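Local coordinates for protein mannan endo-1,4-beta-mannosidase (Mytilus edulis, PDB 2C0H) that hydrolyses internal beta-1,4-mannosidic linkages in mannans, galactomannans and glucomannans as a monomeric family 5 glycoside hydrolase, at residues A[20-25]-A[338-343]; A[49-54]-A[60-65]; A[74-77]-A[81-84]. The protein carries 3 engineered substitutions. All blocks are in the same frame, centred on the assembly; numbering follows the deposited sequence.

How the contacts relate
Contacts 1 and 2 both lie in the buried layer between barrel strands and outer helices, whereas contact 3 is a partly buried hairpin nearer the surface. Strands 17-25 and 61-68 are parallel neighbours in one sheet, so contacts 1 and 2 touch directly: Ser22 O meets Asn60 N, and Asn25 OD1 meets Arg63 NH1. Contact 3 stands apart, its centre about 38 Å from that of contact 1 and 29 Å from that of contact 2. The chemistry follows the place: apolar side chains carry 20-25/338-343 and 49-54/60-65, while backbone hydrogen bonds and a carboxylate hold 74-77 to 81-84. Along the chain, contacts 2 and 3 both fall inside the loop closed by contact 1.

Contact 1 (A[20-25]-A[338-343]); sequences FLSGAN and QHLKSR
Leu340 and Phe20 carry the apolar part of this contact. The CD1 methyl of Leu340 comes to 3.6 Å from CE2 of Phe20, approaching the ring obliquely, and the two side chains cross at about a right angle. Phe20 holds CG opposite its own backbone N (chi1 -179°), which swings the ring out from the strand toward Leu340. The same methyl also lies 4.2 Å from Ser22 OG, so a single branch of Leu340 reaches both Phe20 and Ser22, which point to the same side, toward it. All three touching residues are buried, yet the interface is small, 89 Å² in total.

Arg343 N donates to Leu340 O at 3.0 Å, closing the type I turn from Leu340 to Arg343 that follows helix 330-339. In segment 20-25, Ser22 N and Phe20 O are both bonded to the Asn60 side chain.

Neighbouring elements complete the packing: Phe309 of helix 305-314 touches both Ser22 and Leu340, and Tyr313 of that helix meets Phe20 edge-to-face. The contact joins strand 17-25 to the segment following helix 330-339, more than 300 residues later. The parallel pairing of strand 17-25 with 319-322 closes the TIM barrel, and Leu340, just past the outer helix 330-339, packs on the outside of that first barrel strand.

Contact 2 (A[49-54]-A[60-65]); sequences STLSDM and NSVRVW. Unlike the reference sequence in segment 49-54: Met54 (reference Ile).
Met54 lays its thioether end over the CG2 methyl of Val62, with SD and CE each 3.5 Å from that carbon. The pair belongs to the beta-alpha-beta unit formed by strand 17-25, helix 40-56 and strand 61-68, a building block of the TIM barrel. The axes of helix 49-54 and strand 61-65 come within 10.1 Å and run roughly antiparallel, 149° between their directions, as the chain returns from the outer layer to the sheet. Met54 replaces the isoleucine of the reference sequence. The last bend of its chain (chi3 53°) turns the methyl from SD toward the strand backbone.

Leu51, one turn earlier, adds a looser contact, its CD2 standing 4.3 Å from the same Val62 methyl. Tyr96 of helix 89-102 touches both Leu51 and Val62 and so extends this apolar layer into the next helix.

Ser61 points away from the helix, and its OG donates to Asn60 OD1 at 3.0 Å, nearly in line with the C=O. Farther along the strand, Arg63 forms salt bridges to Asp159 and Glu294, the latter probably the nucleophile, and Trp65 probably binds substrate. Val62 instead points to the helix, so the packing lies on the other side of the strand from Glu294, about 12 Å between the two side chains. The methyl CE of Met54 also sits 3.1 Å from Ser61 O, a close carbon-to-oxygen approach and not a hydrogen bond.

Contact 3 (A[74-77]-A[81-84]); sequences PEFD and YVTG
Asp77 and Tyr81 grip each other twice. Asp77 N donates to Tyr81 O at 2.7 Å in a nearly straight bond. Tyr81 N returns a bond to Asp77 OD1 at 3.0 Å, reaching that oxygen from above the carboxylate plane. A chi1 of 78° sets the carboxylate between the backbone N and the carbonyl carbon, folded back toward Tyr81. OD1 also accepts from Asn79 N, an Asx turn, so one oxygen ties the turn to the residue just before the returning strand. With an alanine in place of Asp77, the Tyr81 and Asn79 amides would probably lose their shared acceptor, and the turn is likely to be freer to move.

Next along the hairpin, Thr83 N donates to Glu75 O at 2.9 Å and Glu75 N to Gly84 O at 3.0 Å. Phe76 and Val82 form an antiparallel non-hydrogen-bonded pair, and Val82 CG2 makes an off-centre CH-pi contact 4.1 Å from the centroid of the Phe76 ring. On the other branch of the valine, CG1 lies 3.9 Å from Pro74 CG, the two side chains crossing at about a right angle.

The hairpin follows strand 61-68 and precedes helix 89-102, away from the annotated sites. It leans on helix 131-149: Tyr137 touches Pro74, Ser136 OG bonds to Val82 N, and Arg132, Lys133 and Ser136 meet the Tyr81 side chain.

Contact 1 (A[20-25]-A[338-343])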
loop_
_atom_site.group_PDB
_atom_site.type_symbol
_atom_site.label_atom_id
_atom_site.label_comp_id
_atom_site.label_asym_id
_atom_site.label_seq_id
_atom_site.Cartn_x
_atom_site.Cartn_y
_atom_site.Cartn_z
ATOM N N PHE A 20 4.394 -3.254 15.547
ATOM C CA PHE A 20 3.611 -2.192 14.950
ATOM C C PHE A 20 4.490 -1.517 13.912
ATOM O O PHE A 20 5.655 -1.211 14.222
ATOM C CB PHE A 20 3.254 -1.169 16.038
ATOM C CG PHE A 20 2.414 -0.015 15.555
ATOM C CD1 PHE A 20 1.017 -0.085 15.506
ATOM C CD2 PHE A 20 3.031 1.174 15.191
ATOM C CE1 PHE A 20 0.243 1.005 15.086
ATOM C CE2 PHE A 20 2.261 2.269 14.758
ATOM C CZ PHE A 20 0.882 2.185 14.702
ATOM N N LEU A 21 3.956 -1.300 12.703
ATOM C CA LEU A 21 4.683 -0.618 11.629
ATOM C C LEU A 21 4.548 0.895 11.745
ATOM O O LEU A 21 3.477 1.419 11.638
ATOM C CB LEU A 21 4.185 -1.079 10.264
ATOM C CG LEU A 21 4.401 -2.564 9.966
ATOM C CD1 LEU A 21 3.717 -2.955 8.658
ATOM C CD2 LEU A 21 5.869 -2.903 9.929
ATOM N N SER A 22 5.664 1.578 11.954
ATOM C CA SER A 22 5.659 3.030 12.131
ATOM C C SER A 22 6.611 3.647 11.121
ATOM O O SER A 22 7.777 3.276 11.069
ATOM C CB SER A 22 6.183 3.337 13.519
ATOM O OG SER A 22 6.264 4.742 13.724
ATOM N N GLY A 23 6.159 4.618 10.349
ATOM C CA GLY A 23 7.064 5.226 9.386
ATOM C C GLY A 23 6.402 6.204 8.470
ATOM O O GLY A 23 5.505 6.927 8.878
ATOM N N ALA A 24 6.842 6.193 7.214
ATOM C CA ALA A 24 6.432 7.197 6.269
ATOM C C ALA A 24 6.402 6.692 4.853
ATOM O O ALA A 24 7.086 5.729 4.506
ATOM C CB ALA A 24 7.361 8.381 6.358
ATOM N N ASN A 25 5.619 7.377 4.044
ATOM C CA ASN A 25 5.683 7.266 2.597
ATOM C C ASN A 25 6.856 8.081 2.096
ATOM O O ASN A 25 7.019 9.218 2.505
ATOM C CB ASN A 25 4.400 7.842 1.971
ATOM C CG ASN A 25 3.198 6.973 2.165
ATOM O OD1 ASN A 25 2.864 6.188 1.276
ATOM N ND2 ASN A 25 2.499 7.138 3.292
ATOM N N GLN A 338 8.883 9.463 16.509
ATOM C CA GLN A 338 9.698 9.460 17.710
ATOM C C GLN A 338 8.886 9.171 18.973
ATOM O O GLN A 338 9.422 8.597 19.945
ATOM C CB GLN A 338 10.374 10.824 17.795
ATOM C CG GLN A 338 11.465 10.953 18.800
ATOM C CD GLN A 338 12.059 12.343 18.744
ATOM O OE1 GLN A 338 13.276 12.509 18.634
ATOM N NE2 GLN A 338 11.195 13.351 18.778
ATOM N N HIS A 339 7.611 9.565 18.959
ATOM C CA HIS A 339 6.704 9.346 20.095
ATOM C C HIS A 339 6.545 7.866 20.404
ATOM O O HIS A 339 6.390 7.482 21.554
ATOM C CB HIS A 339 5.320 9.978 19.860
ATOM C CG HIS A 339 4.438 9.926 21.064
ATOM N ND1 HIS A 339 4.742 10.596 22.230
ATOM C CD2 HIS A 339 3.286 9.256 21.303
ATOM C CE1 HIS A 339 3.808 10.351 23.130
ATOM N NE2 HIS A 339 2.910 9.544 22.595
ATOM N N LEU A 340 6.619 7.019 19.386
ATOM C CA LEU A 340 6.474 5.581 19.608
ATOM C C LEU A 340 7.791 4.817 19.788
ATOM O O LEU A 340 7.761 3.606 20.052
ATOM C CB LEU A 340 5.706 4.954 18.432
ATOM C CG LEU A 340 4.300 5.473 18.145
ATOM C CD1 LEU A 340 3.675 4.614 17.041
ATOM C CD2 LEU A 340 3.411 5.478 19.371
ATOM N N LYS A 341 8.931 5.497 19.658
ATOM C CA LYS A 341 10.234 4.824 19.537
ATOM C C LYS A 341 10.460 3.724 20.586
ATOM O O LYS A 341 10.825 2.598 20.231
ATOM C CB LYS A 341 11.394 5.838 19.560
ATOM C CG LYS A 341 12.754 5.192 19.388
ATOM C CD LYS A 341 13.894 6.161 19.677
ATOM C CE LYS A 341 14.152 7.113 18.565
ATOM N NZ LYS A 341 15.423 7.853 18.827
ATOM N N SER A 342 10.229 4.030 21.861
ATOM C CA SER A 342 10.527 3.062 22.932
ATOM C C SER A 342 9.344 2.191 23.371
ATOM O O SER A 342 9.440 1.476 24.375
ATOM C CB SER A 342 11.099 3.805 24.145
ATOM O OG SER A 342 12.392 4.306 23.837
ATOM N N ARG A 343 8.243 2.218 22.625
ATOM C CA ARG A 343 6.980 1.661 23.115
ATOM C C ARG A 343 6.872 0.164 22.856
ATOM O O ARG A 343 7.307 -0.329 21.817
ATOM C CB ARG A 343 5.778 2.399 22.502
ATOM C CG ARG A 343 5.660 3.883 22.889
ATOM C CD ARG A 343 5.137 4.084 24.289
ATOM N NE ARG A 343 3.715 3.763 24.391
ATOM C CZ ARG A 343 2.697 4.606 24.182
ATOM N NH1 ARG A 343 2.898 5.887 23.890
ATOM N NH2 ARG A 343 1.455 4.173 24.302
#

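Contact 2 (A[49-54]-A[60-65])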
loop_
_atom_site.group_PDB
_atom_site.type_symbol
_atom_site.label_atom_id
_atom_site.label_comp_id
_atom_site.label_asym_id
_atom_site.label_seq_id
_atom_site.Cartn_x
_atom_site.Cartn_y
_atom_site.Cartn_z
ATOM N N SER A 49 19.529 9.210 2.958
ATOM C CA SER A 49 19.369 10.198 4.026
ATOM C C SER A 49 18.012 10.023 4.719
ATOM O O SER A 49 17.900 10.235 5.926
ATOM C CB SER A 49 19.560 11.624 3.513
ATOM O OG SER A 49 18.567 12.002 2.603
ATOM N N THR A 50 16.982 9.641 3.957
ATOM C CA THR A 50 15.651 9.394 4.527
ATOM C C THR A 50 15.713 8.217 5.504
ATOM O O THR A 50 15.133 8.282 6.591
ATOM C CB THR A 50 14.586 9.135 3.423
ATOM O OG1 THR A 50 14.430 10.307 2.611
ATOM C CG2 THR A 50 13.250 8.782 4.014
ATOM N N LEU A 51 16.394 7.148 5.106
ATOM C CA LEU A 51 16.585 5.988 5.984
ATOM C C LEU A 51 17.325 6.348 7.276
ATOM O O LEU A 51 16.957 5.876 8.346
ATOM C CB LEU A 51 17.350 4.880 5.270
ATOM C CG LEU A 51 16.679 4.190 4.089
ATOM C CD1 LEU A 51 17.708 3.294 3.410
ATOM C CD2 LEU A 51 15.453 3.394 4.529
ATOM N N SER A 52 18.369 7.164 7.158
ATOM C CA SER A 52 19.161 7.586 8.317
ATOM C C SER A 52 18.302 8.378 9.296
ATOM O O SER A 52 18.321 8.098 10.509
ATOM C CB SER A 52 20.359 8.435 7.877
ATOM O OG SER A 52 21.116 8.852 9.007
ATOM N N ASP A 53 17.575 9.367 8.770
ATOM C CA ASP A 53 16.642 10.198 9.556
ATOM C C ASP A 53 15.645 9.321 10.308
ATOM O O ASP A 53 15.403 9.503 11.502
ATOM C CB ASP A 53 15.841 11.153 8.656
ATOM C CG ASP A 53 16.655 12.322 8.112
ATOM O OD1 ASP A 53 17.840 12.477 8.476
ATOM O OD2 ASP A 53 16.081 13.096 7.295
ATOM N N MET A 54 15.053 8.372 9.597
ATOM C CA MET A 54 14.025 7.532 10.186
ATOM C C MET A 54 14.558 6.624 11.271
ATOM O O MET A 54 13.951 6.539 12.332
ATOM C CB MET A 54 13.292 6.739 9.115
ATOM C CG MET A 54 12.385 7.620 8.300
ATOM S SD MET A 54 11.523 6.699 7.039
ATOM C CE MET A 54 10.814 5.388 8.051
ATOM N N ASN A 60 10.438 2.354 11.409
ATOM C CA ASN A 60 10.849 1.005 11.026
ATOM C C ASN A 60 10.375 0.588 9.644
ATOM O O ASN A 60 10.610 -0.559 9.245
ATOM C CB ASN A 60 10.378 -0.027 12.066
ATOM C CG ASN A 60 8.861 -0.078 12.243
ATOM O OD1 ASN A 60 8.083 0.163 11.312
ATOM N ND2 ASN A 60 8.426 -0.432 13.455
ATOM N N SER A 61 9.723 1.479 8.905
ATOM C CA SER A 61 9.210 1.110 7.582
ATOM C C SER A 61 8.975 2.294 6.668
ATOM O O SER A 61 8.647 3.392 7.125
ATOM C CB SER A 61 7.934 0.272 7.697
ATOM O OG SER A 61 7.025 0.803 8.632
ATOM N N VAL A 62 9.123 2.043 5.369
ATOM C CA VAL A 62 8.953 3.053 4.323
ATOM C C VAL A 62 8.098 2.443 3.212
ATOM O O VAL A 62 8.343 1.291 2.826
ATOM C CB VAL A 62 10.308 3.521 3.723
ATOM C CG1 VAL A 62 10.104 4.545 2.629
ATOM C CG2 VAL A 62 11.202 4.097 4.783
ATOM N N ARG A 63 7.125 3.208 2.715
ATOM C CA ARG A 63 6.343 2.865 1.518
ATOM C C ARG A 63 6.902 3.660 0.330
ATOM O O ARG A 63 7.038 4.895 0.385
ATOM C CB ARG A 63 4.852 3.158 1.751
ATOM C CG ARG A 63 3.889 2.944 0.578
ATOM C CD ARG A 63 2.425 3.068 1.075
ATOM N NE ARG A 63 1.374 2.854 0.062
ATOM C CZ ARG A 63 0.564 3.773 -0.456
ATOM N NH1 ARG A 63 0.638 5.054 -0.107
ATOM N NH2 ARG A 63 -0.353 3.417 -1.344
ATOM N N VAL A 64 7.205 2.955 -0.752
ATOM C CA VAL A 64 7.758 3.576 -1.953
ATOM C C VAL A 64 7.005 3.111 -3.194
ATOM O O VAL A 64 6.629 1.953 -3.276
ATOM C CB VAL A 64 9.261 3.279 -2.086
ATOM C CG1 VAL A 64 9.529 1.822 -2.354
ATOM C CG2 VAL A 64 9.902 4.126 -3.161
ATOM N N TRP A 65 6.760 4.015 -4.134
ATOM C CA TRP A 65 6.008 3.699 -5.361
ATOM C C TRP A 65 6.956 3.286 -6.493
ATOM O O TRP A 65 8.003 3.909 -6.711
ATOM C CB TRP A 65 5.146 4.893 -5.789
ATOM C CG TRP A 65 4.004 5.274 -4.844
ATOM C CD1 TRP A 65 3.766 4.794 -3.574
ATOM C CD2 TRP A 65 2.989 6.230 -5.101
ATOM N NE1 TRP A 65 2.653 5.395 -3.047
ATOM C CE2 TRP A 65 2.165 6.297 -3.955
ATOM C CE3 TRP A 65 2.697 7.061 -6.192
ATOM C CZ2 TRP A 65 1.048 7.149 -3.888
ATOM C CZ3 TRP A 65 1.593 7.900 -6.121
ATOM C CH2 TRP A 65 0.788 7.937 -4.979
#

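Contact 3 (A[74-77]-A[81-84])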
loop_
_atom_site.group_PDB
_atom_site.type_symbol
_atom_site.label_atom_id
_atom_site.label_comp_id
_atom_site.label_asym_id
_atom_site.label_seq_id
_atom_site.Cartn_x
_atom_site.Cartn_y
_atom_site.Cartn_z
ATOM N N PRO A 74 7.210 -1.596 -16.026
ATOM C CA PRO A 74 8.027 -2.571 -16.727
ATOM C C PRO A 74 8.137 -2.224 -18.210
ATOM O O PRO A 74 7.746 -1.130 -18.604
ATOM C CB PRO A 74 7.234 -3.863 -16.513
ATOM C CG PRO A 74 5.854 -3.446 -16.480
ATOM C CD PRO A 74 5.860 -2.119 -15.752
ATOM N N GLU A 75 8.644 -3.151 -19.031
ATOM C CA GLU A 75 8.735 -2.932 -20.474
ATOM C C GLU A 75 7.461 -3.393 -21.200
ATOM O O GLU A 75 7.022 -4.527 -21.003
ATOM C CB GLU A 75 9.951 -3.675 -21.037
ATOM C CG GLU A 75 11.285 -3.296 -20.390
ATOM C CD GLU A 75 11.546 -1.787 -20.376
ATOM O OE1 GLU A 75 11.776 -1.217 -21.467
ATOM O OE2 GLU A 75 11.540 -1.165 -19.276
ATOM N N PHE A 76 6.882 -2.515 -22.017
ATOM C CA PHE A 76 5.643 -2.785 -22.782
ATOM C C PHE A 76 5.912 -2.894 -24.282
ATOM O O PHE A 76 6.743 -2.149 -24.828
ATOM C CB PHE A 76 4.618 -1.662 -22.578
ATOM C CG PHE A 76 4.028 -1.603 -21.203
ATOM C CD1 PHE A 76 2.803 -2.202 -20.929
ATOM C CD2 PHE A 76 4.686 -0.936 -20.182
ATOM C CE1 PHE A 76 2.244 -2.142 -19.663
ATOM C CE2 PHE A 76 4.127 -0.879 -18.914
ATOM C CZ PHE A 76 2.920 -1.481 -18.660
ATOM N N ASP A 77 5.176 -3.778 -24.956
ATOM C CA ASP A 77 5.196 -3.789 -26.416
ATOM C C ASP A 77 4.214 -2.764 -26.985
ATOM O O ASP A 77 3.487 -2.092 -26.252
ATOM C CB ASP A 77 5.017 -5.215 -26.984
ATOM C CG ASP A 77 3.580 -5.731 -26.962
ATOM O OD1 ASP A 77 2.596 -4.997 -26.721
ATOM O OD2 ASP A 77 3.432 -6.959 -27.256
ATOM N N TYR A 81 1.022 -5.158 -24.161
ATOM C CA TYR A 81 1.462 -6.328 -23.402
ATOM C C TYR A 81 2.833 -6.072 -22.750
ATOM O O TYR A 81 3.643 -5.317 -23.272
ATOM C CB TYR A 81 1.518 -7.541 -24.323
ATOM C CG TYR A 81 0.170 -8.101 -24.738
ATOM C CD1 TYR A 81 -0.328 -9.259 -24.150
ATOM C CD2 TYR A 81 -0.601 -7.503 -25.727
ATOM C CE1 TYR A 81 -1.542 -9.786 -24.511
ATOM C CE2 TYR A 81 -1.823 -8.040 -26.095
ATOM C CZ TYR A 81 -2.278 -9.188 -25.497
ATOM O OH TYR A 81 -3.492 -9.734 -25.832
ATOM N N VAL A 82 3.119 -6.722 -21.627
ATOM C CA VAL A 82 4.393 -6.571 -20.933
ATOM C C VAL A 82 5.349 -7.662 -21.430
ATOM O O VAL A 82 4.968 -8.840 -21.454
ATOM C CB VAL A 82 4.192 -6.651 -19.387
ATOM C CG1 VAL A 82 5.513 -6.720 -18.661
ATOM C CG2 VAL A 82 3.345 -5.468 -18.914
ATOM N N THR A 83 6.547 -7.265 -21.842
ATOM C CA THR A 83 7.548 -8.194 -22.386
ATOM C C THR A 83 8.658 -8.619 -21.415
ATOM O O THR A 83 9.313 -9.647 -21.610
ATOM C CB THR A 83 8.191 -7.611 -23.656
ATOM O OG1 THR A 83 8.820 -6.363 -23.342
ATOM C CG2 THR A 83 7.142 -7.394 -24.737
ATOM N N GLY A 84 8.892 -7.831 -20.374
ATOM C CA GLY A 84 9.938 -8.134 -19.426
ATOM C C GLY A 84 10.243 -6.925 -18.586
ATOM O O GLY A 84 9.432 -6.004 -18.505
#